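Local coordinates for neck appendage protein (Bacillus phage GA-1, PDB 3GUD), which carries at its C-terminal end an intramolecular chaperone domain, the part described here, that mediates folding of a triple-beta-helix, at residues A49-I52 against V53-E57. Residues are numbered along the deposited sequence; the frame is centred on the assembly and turned at random.
Sequences AQQI and VKVFE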
loop_
_atom_site.group_PDB
_atom_site.type_symbol
_atom_site.label_atom_id
_atom_site.label_comp_id
_atom_site.label_asym_id
_atom_site.label_seq_id
_atom_site.Cartn_x
_atom_site.Cartn_y
_atom_site.Cartn_z
ATOM N N ALA A 49 -6.254 -8.007 -13.128
ATOM C CA ALA A 49 -7.380 -7.139 -13.478
ATOM C C ALA A 49 -8.476 -7.804 -14.313
ATOM O O ALA A 49 -9.650 -7.713 -13.968
ATOM C CB ALA A 49 -6.887 -5.866 -14.157
ATOM N N GLN A 50 -8.095 -8.453 -15.409
ATOM C CA GLN A 50 -9.066 -9.071 -16.301
ATOM C C GLN A 50 -9.929 -10.067 -15.590
ATOM O O GLN A 50 -11.109 -10.163 -15.861
ATOM C CB GLN A 50 -8.387 -9.783 -17.463
ATOM C CG GLN A 50 -7.988 -8.870 -18.598
ATOM C CD GLN A 50 -6.663 -8.195 -18.350
ATOM O OE1 GLN A 50 -6.179 -8.159 -17.218
ATOM N NE2 GLN A 50 -6.061 -7.655 -19.410
ATOM N N GLN A 51 -9.343 -10.842 -14.703
ATOM C CA GLN A 51 -10.157 -11.745 -13.932
ATOM C C GLN A 51 -11.088 -10.996 -12.981
ATOM O O GLN A 51 -12.208 -11.445 -12.720
ATOM C CB GLN A 51 -9.304 -12.628 -13.073
ATOM C CG GLN A 51 -9.818 -12.530 -11.678
ATOM C CD GLN A 51 -9.620 -13.767 -10.931
ATOM O OE1 GLN A 51 -8.879 -14.646 -11.364
ATOM N NE2 GLN A 51 -10.274 -13.872 -9.789
ATOM N N ILE A 52 -10.598 -9.891 -12.415
ATOM C CA ILE A 52 -11.379 -9.092 -11.479
ATOM C C ILE A 52 -12.609 -8.561 -12.195
ATOM O O ILE A 52 -13.737 -8.699 -11.719
ATOM C CB ILE A 52 -10.572 -7.894 -10.934
ATOM C CG1 ILE A 52 -9.482 -8.362 -9.986
ATOM C CG2 ILE A 52 -11.476 -6.905 -10.199
ATOM C CD1 ILE A 52 -8.786 -7.205 -9.287
ATOM N N VAL A 53 -12.388 -7.956 -13.353
ATOM C CA VAL A 53 -13.466 -7.301 -14.054
ATOM C C VAL A 53 -14.543 -8.328 -14.350
ATOM O O VAL A 53 -15.682 -7.976 -14.644
ATOM C CB VAL A 53 -12.990 -6.660 -15.371
ATOM C CG1 VAL A 53 -11.639 -6.011 -15.193
ATOM C CG2 VAL A 53 -12.936 -7.695 -16.464
ATOM N N LYS A 54 -14.178 -9.602 -14.234
ATOM C CA LYS A 54 -15.021 -10.709 -14.676
ATOM C C LYS A 54 -15.903 -11.232 -13.550
ATOM O O LYS A 54 -17.096 -11.451 -13.759
ATOM C CB LYS A 54 -14.152 -11.847 -15.217
ATOM C CG LYS A 54 -14.525 -12.314 -16.605
ATOM C CD LYS A 54 -13.564 -13.399 -17.103
ATOM C CE LYS A 54 -12.098 -12.946 -17.123
ATOM N NZ LYS A 54 -11.179 -14.113 -17.266
ATOM N N VAL A 55 -15.317 -11.438 -12.365
ATOM C CA VAL A 55 -16.061 -11.968 -11.211
ATOM C C VAL A 55 -17.117 -10.971 -10.748
ATOM O O VAL A 55 -18.155 -11.356 -10.195
ATOM C CB VAL A 55 -15.150 -12.339 -10.021
ATOM C CG1 VAL A 55 -14.211 -13.465 -10.409
ATOM C CG2 VAL A 55 -14.389 -11.122 -9.528
ATOM N N PHE A 56 -16.852 -9.691 -10.986
ATOM C CA PHE A 56 -17.843 -8.660 -10.716
ATOM C C PHE A 56 -18.961 -8.660 -11.762
ATOM O O PHE A 56 -20.083 -8.289 -11.449
ATOM C CB PHE A 56 -17.197 -7.285 -10.662
ATOM C CG PHE A 56 -16.595 -6.955 -9.343
ATOM C CD1 PHE A 56 -16.990 -5.819 -8.659
ATOM C CD2 PHE A 56 -15.649 -7.785 -8.776
ATOM C CE1 PHE A 56 -16.436 -5.503 -7.431
ATOM C CE2 PHE A 56 -15.095 -7.480 -7.550
ATOM C CZ PHE A 56 -15.490 -6.332 -6.873
ATOM N N GLU A 57 -18.624 -9.011 -13.001
ATOM C CA GLU A 57 -19.568 -9.158 -14.115
ATOM C C GLU A 57 -20.533 -10.289 -13.923
ATOM O O GLU A 57 -21.665 -10.144 -14.198
ATOM C CB GLU A 57 -18.899 -9.223 -15.490
ATOM C CG GLU A 57 -18.852 -7.925 -16.242
ATOM C CD GLU A 57 -18.067 -8.031 -17.514
ATOM O OE1 GLU A 57 -17.528 -9.080 -17.755
ATOM O OE2 GLU A 57 -17.976 -7.078 -18.266
#
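I52 and F56 meet one turn apart on the amphipathic helix 49-58 of this intramolecular chaperone domain, a worked example of a short helix whose I52/F56 side faces the fold while K54 lies on an exposed side. On the packed side, the CG2 branch of I52 comes to 4.5 Å from ring atom CD2 of F56, a loose apolar touch. That branch stands anti to the backbone N of I52 and therefore beside its carbonyl carbon, toward the following turn. What makes this side dense is mostly the rest of the fold: W20 of helix 14-20 packs on both side chains, A19 joins it on F56, and V69 of strand 69-73 packs on I52 and A49. The edge of the F56 ring, in its plane, is met by CG2 of the preceding V55. Q51 is buried as well: its side chain, which also packs on V23 and K24, slants across V55, whose CG1 lies 3.7 Å from Q51 O.

Backbone bonds tie the two turns together unevenly. The amide of V55 reaches the carbonyl oxygen of Q51, N to O 3.1 Å, with an N-H...O angle of 154°. By contrast, F56 N to I52 O is a weak bond at 3.4 Å, although nearly straight at 167°.

At the start of the helix, A49 and Q50 pack on R4 of a second subunit, bringing this end to the trimer interface. Burial is less complete at Q50, V53 and V55, which are partly exposed, and the solvent side proper belongs to K54. Its chain runs extended through CD and bends at chi3 (-58°), which carries it back over the preceding turn, where its CE lies 3.2 Å from Q50 O.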